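Local atomic coordinates of odorant-binding protein 1d (Locusta migratoria, PDB entry 4PT1), a protein that probably binds and carries small hydrophobic odorant molecules, as a secreted all-helical member of the PBP/GOBP family of insect odorant-binding proteins. Residues E74-P77 with P78-E82. Sequence-based numbering, arbitrary orientation.
Sequences ENVP and PEIKE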
loop_
_atom_site.group_PDB
_atom_site.type_symbol
_atom_site.label_atom_id
_atom_site.label_comp_id
_atom_site.label_asym_id
_atom_site.label_seq_id
_atom_site.Cartn_x
_atom_site.Cartn_y
_atom_site.Cartn_z
ATOM N N GLU A 74 11.372 1.292 -6.055
ATOM C CA GLU A 74 10.880 1.985 -7.246
ATOM C C GLU A 74 9.442 2.507 -7.071
ATOM O O GLU A 74 9.090 3.563 -7.617
ATOM C CB GLU A 74 10.962 1.089 -8.478
ATOM C CG GLU A 74 12.372 0.872 -8.994
ATOM C CD GLU A 74 12.387 0.044 -10.267
ATOM O OE1 GLU A 74 11.801 0.494 -11.283
ATOM O OE2 GLU A 74 12.977 -1.062 -10.247
ATOM N N ASN A 75 8.624 1.776 -6.314
ATOM C CA ASN A 75 7.218 2.177 -6.046
ATOM C C ASN A 75 7.055 3.425 -5.184
ATOM O O ASN A 75 5.977 4.015 -5.145
ATOM C CB ASN A 75 6.422 1.029 -5.407
ATOM C CG ASN A 75 6.151 -0.095 -6.372
ATOM O OD1 ASN A 75 6.164 0.123 -7.577
ATOM N ND2 ASN A 75 5.943 -1.325 -5.853
ATOM N N VAL A 76 8.102 3.818 -4.466
ATOM C CA VAL A 76 8.019 5.041 -3.634
ATOM C C VAL A 76 7.872 6.267 -4.538
ATOM O O VAL A 76 8.651 6.414 -5.475
ATOM C CB VAL A 76 9.274 5.227 -2.765
ATOM C CG1 VAL A 76 9.194 6.536 -1.983
ATOM C CG2 VAL A 76 9.466 4.033 -1.839
ATOM N N PRO A 77 6.851 7.119 -4.296
ATOM C CA PRO A 77 6.642 8.303 -5.133
ATOM C C PRO A 77 7.869 9.186 -5.122
ATOM O O PRO A 77 8.523 9.309 -4.078
ATOM C CB PRO A 77 5.460 9.001 -4.449
ATOM C CG PRO A 77 4.689 7.888 -3.864
ATOM C CD PRO A 77 5.722 6.904 -3.387
ATOM N N PRO A 78 8.200 9.796 -6.271
ATOM C CA PRO A 78 9.456 10.552 -6.350
ATOM C C PRO A 78 9.544 11.706 -5.352
ATOM O O PRO A 78 10.646 12.057 -4.931
ATOM C CB PRO A 78 9.512 11.035 -7.821
ATOM C CG PRO A 78 8.130 10.903 -8.329
ATOM C CD PRO A 78 7.466 9.797 -7.559
ATOM N N GLU A 79 8.402 12.250 -4.933
ATOM C CA GLU A 79 8.369 13.426 -4.051
ATOM C C GLU A 79 8.783 13.104 -2.623
ATOM O O GLU A 79 9.095 13.998 -1.846
ATOM C CB GLU A 79 6.979 14.064 -4.056
ATOM C CG GLU A 79 6.573 14.627 -5.415
ATOM C CD GLU A 79 6.005 13.577 -6.367
ATOM O OE1 GLU A 79 5.804 12.402 -5.971
ATOM O OE2 GLU A 79 5.746 13.916 -7.534
ATOM N N ILE A 80 8.784 11.820 -2.286
ATOM C CA ILE A 80 9.139 11.372 -0.937
ATOM C C ILE A 80 10.151 10.228 -0.979
ATOM O O ILE A 80 10.179 9.391 -0.078
ATOM C CB ILE A 80 7.878 10.964 -0.129
ATOM C CG1 ILE A 80 7.088 9.853 -0.837
ATOM C CG2 ILE A 80 6.988 12.168 0.109
ATOM C CD1 ILE A 80 6.064 9.174 0.049
ATOM N N LYS A 81 11.013 10.222 -1.992
ATOM C CA LYS A 81 12.005 9.149 -2.180
ATOM C C LYS A 81 12.851 8.919 -0.942
ATOM O O LYS A 81 12.982 7.792 -0.497
ATOM C CB LYS A 81 12.941 9.406 -3.365
ATOM C CG LYS A 81 12.437 8.956 -4.730
ATOM C CD LYS A 81 12.176 7.456 -4.850
ATOM C CE LYS A 81 11.682 7.070 -6.243
ATOM N NZ LYS A 81 11.479 5.595 -6.316
ATOM N N GLU A 82 13.402 9.979 -0.367
ATOM C CA GLU A 82 14.309 9.806 0.766
ATOM C C GLU A 82 13.615 9.160 1.945
ATOM O O GLU A 82 14.036 8.107 2.404
ATOM C CB GLU A 82 14.976 11.118 1.215
ATOM C CG GLU A 82 15.932 10.875 2.401
ATOM C CD GLU A 82 16.601 12.130 2.926
ATOM O OE1 GLU A 82 16.309 13.234 2.426
ATOM O OE2 GLU A 82 17.421 11.996 3.849
#
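Glu-74 meets Lys-81 through its backbone: NZ of Lys-81 makes a weak hydrogen bond to Glu-74 O (3.4 Å), beside its stronger partner Leu-73 O, one residue earlier in helix 69-75. Val-76 adds a second weak bond, its O lying 3.1 Å from the same NZ. The lysine chain turns once, at chi2 (-61°), then runs extended, drawing CE along Val-76 O. CG1 of Val-76 rests against the backbone at the N-cap of helix 81-90, 3.6 Å from Ile-80 O; the valine also lies about 4 Å from a bound 2-(2-methoxyethoxy)ethanol, probably from the crystallisation liquor. Pro-77 O accepts the N-H of Ile-80 at 3.1 Å, nearly straight at the hydrogen (160°) but from above the carbonyl plane, closing a type I, 3-10-like turn through Pro-78 and Glu-79. The Pro-77 ring and Ile-80 side chain lie side by side, Pro-77 CB 4.1 Å from Ile-80 CG1; Ile-80 continues onto Leu-117 and Val-121 of helix 115-129. Glu-79 folds back at chi2 (83°), OE1 passing 3.7 Å from Pro-77 CB, while OE2 is hydrogen-bonded to Thr-8 OG1. The positive charge of Lys-81 would probably offset the partial negative charge of the carbonyls ending helix 69-75, tying that end to the start of helix 81-90.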